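Transcriptional regulator (Enterococcus faecalis, PDB 3QFI) is of unknown precise function but belongs to the LytR-CpsA-Psr family, a group of bacterial cell-envelope-associated proteins. Local coordinates at residues Ile196-Ala199 against Val200-Asn203; Lys274-Ala277 against Phe278-Phe282. All coordinates share one frame; numbering follows the deposited sequence.

Interaction 1: residues Ile196-Ala199 against Val200-Asn203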
loop_
_atom_site.group_PDB
_atom_site.type_symbol
_atom_site.label_atom_id
_atom_site.label_comp_id
_atom_site.label_asym_id
_atom_site.label_seq_id
_atom_site.Cartn_x
_atom_site.Cartn_y
_atom_site.Cartn_z
ATOM N N ILE A 196 3.756 8.970 22.483
ATOM C CA ILE A 196 3.637 10.339 21.989
ATOM C C ILE A 196 3.077 10.321 20.567
ATOM O O ILE A 196 2.432 11.276 20.121
ATOM C CB ILE A 196 5.016 11.050 22.003
ATOM C CG1 ILE A 196 5.615 10.998 23.414
ATOM C CG2 ILE A 196 4.877 12.492 21.525
ATOM C CD1 ILE A 196 4.787 11.701 24.486
ATOM N N LEU A 197 3.328 9.222 19.864
ATOM C CA LEU A 197 2.843 9.052 18.504
ATOM C C LEU A 197 1.332 9.203 18.431
ATOM O O LEU A 197 0.798 9.532 17.384
ATOM C CB LEU A 197 3.249 7.675 17.962
ATOM C CG LEU A 197 4.540 7.575 17.139
ATOM C CD1 LEU A 197 4.418 8.480 15.931
ATOM C CD2 LEU A 197 5.743 7.962 17.966
ATOM N N ASP A 198 0.648 8.977 19.547
ATOM C CA ASP A 198 -0.807 9.092 19.581
ATOM C C ASP A 198 -1.338 10.403 19.030
ATOM O O ASP A 198 -2.523 10.508 18.711
ATOM C CB ASP A 198 -1.321 8.895 20.999
ATOM C CG ASP A 198 -1.234 7.454 21.443
ATOM O OD1 ASP A 198 -1.737 6.577 20.702
ATOM O OD2 ASP A 198 -0.666 7.195 22.527
ATOM N N ALA A 199 -0.461 11.397 18.916
ATOM C CA ALA A 199 -0.831 12.705 18.378
ATOM C C ALA A 199 -1.328 12.549 16.941
ATOM O O ALA A 199 -1.657 13.533 16.268
ATOM C CB ALA A 199 0.370 13.645 18.410
ATOM N N VAL A 200 -1.364 11.309 16.469
ATOM C CA VAL A 200 -1.832 11.041 15.125
ATOM C C VAL A 200 -3.130 10.237 15.181
ATOM O O VAL A 200 -3.709 9.911 14.142
ATOM C CB VAL A 200 -0.782 10.258 14.313
ATOM C CG1 VAL A 200 -0.708 8.817 14.793
ATOM C CG2 VAL A 200 -1.132 10.314 12.837
ATOM N N GLU A 201 -3.593 9.941 16.395
ATOM C CA GLU A 201 -4.811 9.153 16.585
ATOM C C GLU A 201 -6.079 9.837 16.103
ATOM O O GLU A 201 -6.980 9.190 15.566
ATOM C CB GLU A 201 -4.992 8.777 18.061
ATOM C CG GLU A 201 -3.957 7.789 18.616
ATOM C CD GLU A 201 -3.751 6.559 17.729
ATOM O OE1 GLU A 201 -4.738 6.058 17.137
ATOM O OE2 GLU A 201 -2.596 6.080 17.642
ATOM N N ALA A 202 -6.154 11.144 16.306
ATOM C CA ALA A 202 -7.321 11.905 15.902
ATOM C C ALA A 202 -7.438 12.023 14.384
ATOM O O ALA A 202 -8.352 12.674 13.881
ATOM C CB ALA A 202 -7.269 13.276 16.526
ATOM N N ASN A 203 -6.514 11.396 13.658
ATOM C CA ASN A 203 -6.525 11.451 12.201
ATOM C C ASN A 203 -6.153 10.101 11.587
ATOM O O ASN A 203 -5.740 10.013 10.423
ATOM C CB ASN A 203 -5.555 12.529 11.697
ATOM C CG ASN A 203 -5.969 13.931 12.108
ATOM O OD1 ASN A 203 -5.568 14.430 13.160
ATOM N ND2 ASN A 203 -6.788 14.568 11.285
#
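V200 packs against the carbonyl of L197, with its CG1 lying 3.1 Å from L197 O, an ordinary van der Waals contact. With chi1 at 73°, CG1 lies between the backbone N and the carbonyl carbon of V200 itself, which turns this methyl back toward the preceding turn. V200 N also lies 2.9 Å from L197 O, a backbone hydrogen bond that stays doubtful because V200 N is modelled too close to a neighbour.

E201 makes the clearer backbone bond. Its N donates to D198 O at 2.6 Å with a nearly straight N-H...O angle of 165°. On the flank of the same turn the two acidic side chains meet. Both have CG beside the backbone N, and for E201 this first torsion (-68°) brings CG to 3.7 Å from D198 CB. The bend at chi2 then carries the glutamate carboxylate obliquely across the aspartate, D198 OD1 and E201 OE2 approaching to 3.2 Å with the carboxylate planes 61° apart. These are two acceptors and not a bonded pair; their exact separation is uncertain, but the proximity of like charges may disfavour both being charged.

Bonding from residue i+3 back to residue i marks this as a 3-10 turn. It lies in the connection between helix 166-184 and strand 204-206, one of the two outermost strands of a mixed sheet, and it rests on helix 111-120, where L197 packs against L117 and A120, and A199 touches D116.

A202 carries the turn onward: A202 N is 4.4 Å from D198 O, too far for an alpha-helical bond. N203 then closes back on V200, N203 N lying 3.2 Å from V200 O, while its backbone bonds to N110 and its ND2 reaches N110 OD1 weakly.

Interaction 2: residues Lys274-Ala277 against Phe278-Phe282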
loop_
_atom_site.group_PDB
_atom_site.type_symbol
_atom_site.label_atom_id
_atom_site.label_comp_id
_atom_site.label_asym_id
_atom_site.label_seq_id
_atom_site.Cartn_x
_atom_site.Cartn_y
_atom_site.Cartn_z
ATOM N N LYS A 274 -9.334 -17.778 -12.821
ATOM C CA LYS A 274 -10.127 -16.567 -12.633
ATOM C C LYS A 274 -9.388 -15.348 -13.198
ATOM O O LYS A 274 -9.970 -14.567 -13.929
ATOM C CB LYS A 274 -10.439 -16.390 -11.149
ATOM C CG LYS A 274 -11.037 -15.059 -10.777
ATOM C CD LYS A 274 -11.432 -15.073 -9.311
ATOM C CE LYS A 274 -11.804 -13.679 -8.808
ATOM N NZ LYS A 274 -10.607 -12.810 -8.585
ATOM N N ASP A 275 -8.104 -15.192 -12.882
ATOM C CA ASP A 275 -7.339 -14.057 -13.397
ATOM C C ASP A 275 -7.378 -13.966 -14.917
ATOM O O ASP A 275 -7.491 -12.882 -15.484
ATOM C CB ASP A 275 -5.881 -14.151 -12.978
ATOM C CG ASP A 275 -5.722 -14.347 -11.512
ATOM O OD1 ASP A 275 -6.640 -13.934 -10.762
ATOM O OD2 ASP A 275 -4.675 -14.908 -11.105
ATOM N N LEU A 276 -7.253 -15.116 -15.565
ATOM C CA LEU A 276 -7.260 -15.202 -17.018
ATOM C C LEU A 276 -8.638 -14.832 -17.578
ATOM O O LEU A 276 -8.737 -14.046 -18.523
ATOM C CB LEU A 276 -6.853 -16.623 -17.438
ATOM C CG LEU A 276 -6.864 -17.003 -18.920
ATOM C CD1 LEU A 276 -5.890 -16.128 -19.693
ATOM C CD2 LEU A 276 -6.475 -18.473 -19.070
ATOM N N ALA A 277 -9.697 -15.375 -16.983
ATOM C CA ALA A 277 -11.055 -15.083 -17.435
ATOM C C ALA A 277 -11.317 -13.590 -17.404
ATOM O O ALA A 277 -11.848 -13.022 -18.358
ATOM C CB ALA A 277 -12.068 -15.800 -16.563
ATOM N N PHE A 278 -10.936 -12.956 -16.304
ATOM C CA PHE A 278 -11.135 -11.526 -16.153
ATOM C C PHE A 278 -10.398 -10.767 -17.244
ATOM O O PHE A 278 -10.958 -9.868 -17.876
ATOM C CB PHE A 278 -10.629 -11.041 -14.792
ATOM C CG PHE A 278 -11.064 -9.646 -14.455
ATOM C CD1 PHE A 278 -12.323 -9.416 -13.890
ATOM C CD2 PHE A 278 -10.260 -8.557 -14.767
ATOM C CE1 PHE A 278 -12.772 -8.131 -13.643
ATOM C CE2 PHE A 278 -10.701 -7.259 -14.525
ATOM C CZ PHE A 278 -11.961 -7.045 -13.964
ATOM N N TYR A 279 -9.139 -11.128 -17.467
ATOM C CA TYR A 279 -8.326 -10.449 -18.477
ATOM C C TYR A 279 -8.878 -10.573 -19.900
ATOM O O TYR A 279 -8.840 -9.614 -20.667
ATOM C CB TYR A 279 -6.872 -10.956 -18.413
ATOM C CG TYR A 279 -6.044 -10.650 -19.655
ATOM C CD1 TYR A 279 -6.032 -11.531 -20.734
ATOM C CD2 TYR A 279 -5.305 -9.462 -19.769
ATOM C CE1 TYR A 279 -5.313 -11.247 -21.896
ATOM C CE2 TYR A 279 -4.582 -9.173 -20.942
ATOM C CZ TYR A 279 -4.603 -10.077 -21.995
ATOM O OH TYR A 279 -3.965 -9.814 -23.178
ATOM N N ASN A 280 -9.401 -11.747 -20.242
ATOM C CA ASN A 280 -9.952 -11.967 -21.574
ATOM C C ASN A 280 -11.174 -11.147 -21.911
ATOM O O ASN A 280 -11.390 -10.793 -23.069
ATOM C CB ASN A 280 -10.282 -13.437 -21.782
ATOM C CG ASN A 280 -9.052 -14.256 -22.002
ATOM O OD1 ASN A 280 -8.151 -13.852 -22.754
ATOM N ND2 ASN A 280 -8.990 -15.414 -21.356
ATOM N N GLN A 281 -11.977 -10.843 -20.906
ATOM C CA GLN A 281 -13.173 -10.070 -21.148
ATOM C C GLN A 281 -12.892 -8.575 -21.223
ATOM O O GLN A 281 -13.809 -7.789 -21.436
ATOM C CB GLN A 281 -14.207 -10.351 -20.058
ATOM C CG GLN A 281 -13.846 -9.795 -18.707
ATOM C CD GLN A 281 -14.927 -10.013 -17.676
ATOM O OE1 GLN A 281 -15.136 -11.126 -17.230
ATOM N NE2 GLN A 281 -15.635 -8.950 -17.311
ATOM N N PHE A 282 -11.631 -8.177 -21.068
ATOM C CA PHE A 282 -11.279 -6.754 -21.103
ATOM C C PHE A 282 -10.034 -6.447 -21.919
ATOM O O PHE A 282 -9.598 -5.291 -21.985
ATOM C CB PHE A 282 -11.066 -6.229 -19.682
ATOM C CG PHE A 282 -12.332 -6.108 -18.886
ATOM C CD1 PHE A 282 -13.349 -5.251 -19.290
ATOM C CD2 PHE A 282 -12.509 -6.847 -17.724
ATOM C CE1 PHE A 282 -14.521 -5.136 -18.551
ATOM C CE2 PHE A 282 -13.678 -6.735 -16.982
ATOM C CZ PHE A 282 -14.689 -5.876 -17.396
#
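L276 and N280 meet one helical turn apart, where the CG-CD1 edge of the leucine crosses the amide nitrogen of the asparagine obliquely: L276 CG and CD1 are each 3.6 Å from N280 ND2. L276 has CG anti to the backbone N (chi1 176°), which sends its branch outward with CD1 on the side of N280, while N280 turns its CG to the backbone N side and leans back to meet it. Their backbones are joined as well, N280 N donating to L276 O at 2.9 Å. The amide nitrogen of N280 also comes near L276 O, but its angle is too poor for a bond.

Two further backbone bonds continue the helix through F278 and Y279. F278 N donates to K274 O at 3.0 Å, and Y279 N to D275 O at 3.1 Å. The next one, from Q281 N to A277 O at 3.4 Å, is weak.

Beyond this shell, F282 CE2 sits 3.5 Å above one face of the F278 ring, displaced toward its rim. F278 also touches D69, and F282 touches L67, both on strand 67-70. D275 faces helix 249-262, where its OD2 accepts a hydrogen bond from Q256 NE2, and Y279 rests on P249 of that helix. K274 pairs with E271 in a salt bridge one turn back.

The weak i to i+4 bond at Q281, together with the bond from F282 N to Y279 O three residues back, is consistent with the last turn of the alpha-helix 269-280.

Overall arrangement
Followed from the N terminus, the chain reaches interaction 1 first, in the connection from helix 166-184 to strand 204-206, and interaction 2 later, on helix 269-280 close to the end of the model. Each is local within one continuous stretch, so neither closes a long loop, and the two stand in series without crossing or nesting. Residues 196-203 set the approach to an outermost strand of the mixed sheet against helix 111-120, whereas residues 274-282 set helix 269-280 against helix 249-262 and strand 67-70. They lie on opposite sides of the chain's centre, with their own centres 43 Å apart and nearest atoms about 30 Å apart.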